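Local coordinates for uncharacterized protein (Bacteroides uniformis ATCC 8492, PDB 4Q68) that probably acts as a highly specific N-acetylmuramoyl-L-alanine amidase of the NlpC/P60 type, cleaving the bond between sugar and peptide in cell-wall fragments, at residues Ser216-Leu220 and Ser221-Lys225. Residues are numbered along the deposited sequence; the frame is centred on the assembly and turned at random.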
loop_
_atom_site.group_PDB
_atom_site.type_symbol
_atom_site.label_atom_id
_atom_site.label_comp_id
_atom_site.label_asym_id
_atom_site.label_seq_id
_atom_site.Cartn_x
_atom_site.Cartn_y
_atom_site.Cartn_z
ATOM N N SER A 216 3.197 -15.806 -2.144
ATOM C CA SER A 216 4.270 -15.866 -3.118
ATOM C C SER A 216 4.975 -17.217 -3.099
ATOM O O SER A 216 5.194 -17.815 -2.054
ATOM C CB SER A 216 5.255 -14.718 -2.904
ATOM O OG SER A 216 5.914 -14.794 -1.657
ATOM N N LYS A 217 5.333 -17.696 -4.288
ATOM C CA LYS A 217 6.030 -18.978 -4.417
ATOM C C LYS A 217 7.512 -18.857 -4.066
ATOM O O LYS A 217 8.140 -19.851 -3.689
ATOM C CB LYS A 217 5.877 -19.558 -5.820
ATOM C CG LYS A 217 4.474 -20.025 -6.172
ATOM C CD LYS A 217 4.107 -21.337 -5.496
ATOM C CE LYS A 217 2.827 -21.924 -6.075
ATOM N NZ LYS A 217 2.999 -22.426 -7.469
ATOM N N VAL A 218 8.062 -17.652 -4.189
ATOM C CA VAL A 218 9.429 -17.365 -3.825
ATOM C C VAL A 218 9.418 -16.354 -2.687
ATOM O O VAL A 218 8.431 -15.632 -2.481
ATOM C CB VAL A 218 10.247 -16.848 -5.039
ATOM C CG1 VAL A 218 10.227 -17.883 -6.148
ATOM C CG2 VAL A 218 9.729 -15.494 -5.553
ATOM N N PRO A 219 10.510 -16.269 -1.926
ATOM C CA PRO A 219 10.562 -15.277 -0.869
ATOM C C PRO A 219 10.486 -13.853 -1.405
ATOM O O PRO A 219 10.828 -13.577 -2.563
ATOM C CB PRO A 219 11.914 -15.556 -0.200
ATOM C CG PRO A 219 12.224 -16.980 -0.546
ATOM C CD PRO A 219 11.694 -17.138 -1.922
ATOM N N LEU A 220 10.060 -12.948 -0.542
ATOM C CA LEU A 220 10.039 -11.532 -0.882
ATOM C C LEU A 220 11.397 -11.065 -1.433
ATOM O O LEU A 220 11.445 -10.304 -2.401
ATOM C CB LEU A 220 9.615 -10.722 0.344
ATOM C CG LEU A 220 9.573 -9.204 0.204
ATOM C CD1 LEU A 220 8.691 -8.734 -0.917
ATOM C CD2 LEU A 220 9.149 -8.586 1.534
ATOM N N SER A 221 12.492 -11.532 -0.839
ATOM C CA SER A 221 13.819 -11.180 -1.323
ATOM C C SER A 221 13.974 -11.507 -2.807
ATOM O O SER A 221 14.592 -10.746 -3.555
ATOM C CB SER A 221 14.888 -11.919 -0.523
ATOM O OG SER A 221 14.652 -13.315 -0.554
ATOM N N GLN A 222 13.470 -12.669 -3.228
ATOM C CA GLN A 222 13.561 -13.094 -4.627
ATOM C C GLN A 222 12.638 -12.267 -5.516
ATOM O O GLN A 222 12.988 -11.933 -6.645
ATOM C CB GLN A 222 13.225 -14.585 -4.765
ATOM C CG GLN A 222 13.492 -15.161 -6.148
ATOM C CD GLN A 222 14.945 -15.211 -6.491
ATOM O OE1 GLN A 222 15.363 -14.786 -7.585
ATOM N NE2 GLN A 222 15.739 -15.727 -5.579
HETATM N N MSE A 223 11.436 -11.973 -5.030
HETATM C CA MSE A 223 10.529 -11.097 -5.777
HETATM C C MSE A 223 11.228 -9.793 -6.112
HETATM O O MSE A 223 11.138 -9.288 -7.242
HETATM C CB MSE A 223 9.283 -10.781 -4.958
HETATM C CG MSE A 223 8.373 -11.968 -4.692
HETATM SE SE MSE A 223 6.839 -11.472 -3.602
HETATM C CE MSE A 223 6.043 -10.133 -4.778
ATOM N N LEU A 224 11.934 -9.233 -5.143
ATOM C CA LEU A 224 12.652 -7.984 -5.371
ATOM C C LEU A 224 13.791 -8.180 -6.377
ATOM O O LEU A 224 13.953 -7.392 -7.301
ATOM C CB LEU A 224 13.181 -7.420 -4.052
ATOM C CG LEU A 224 12.132 -7.108 -2.977
ATOM C CD1 LEU A 224 12.792 -6.742 -1.675
ATOM C CD2 LEU A 224 11.206 -5.978 -3.410
ATOM N N LYS A 225 14.565 -9.242 -6.216
ATOM C CA LYS A 225 15.677 -9.526 -7.120
ATOM C C LYS A 225 15.194 -9.628 -8.572
ATOM O O LYS A 225 15.885 -9.196 -9.495
ATOM C CB LYS A 225 16.357 -10.828 -6.673
ATOM C CG LYS A 225 17.733 -11.095 -7.244
ATOM C CD LYS A 225 18.398 -12.281 -6.539
ATOM C CE LYS A 225 19.732 -12.649 -7.174
ATOM N NZ LYS A 225 20.576 -13.463 -6.258
#
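Met223, a selenomethionine, reaches back from the first turn of the helix to the loop that leads into it; in the conformer described its SE lies 3.7 Å from CB of Ser216, though the side chain also takes a second position. Its CG stands anti to the carbonyl carbon (chi1 -67°) and chi2 is extended, which carries the chain backward past Val218, whose CG2 lies 3.9 Å from Met223 CG. A long, unbranched apolar side chain suits the reach from the helix back over the loop. The same methyl of Val218 also meets the aliphatic base of Gln222: the two side chains cross at a slant, Val218 CG2 lying 3.7 Å from Gln222 CB.

Pro219 occupies the N-cap position. Its ring restricts phi, the extended psi of 157° breaks with the helix that follows, and it has no N-H that would need a partner. The proline ring and the base of Gln222 run alongside one another in a common direction, while Pro219 CB lies 3.6 Å from OG of Ser221, a residue small enough to fit close beside the ring. Pro219 O starts the helical bonding: it accepts a nearly straight bond from Met223 N (3.0 Å, 164°) and a weak, bent one from Gln222 N. One residue on, Leu220 O accepts Leu224 N at 3.0 Å, and CG of Leu224 packs against the same oxygen.

Ser216 is small enough to sit beside the selenium, and its OG donates to Val218 O (2.8 Å), pinning the bend of the loop; the same hydroxyl bonds to Leu203 N.

Leu220 and Leu224 supply the bulky apolar groups of the inward face, meeting Ile177 and Ile179 of strand 176-181 and Leu163 of a loop. Met223 lies over Leu203 and His205 of strand 200-207, so the short helix 220-225, entered from strand 212-215, packs against the antiparallel sheet.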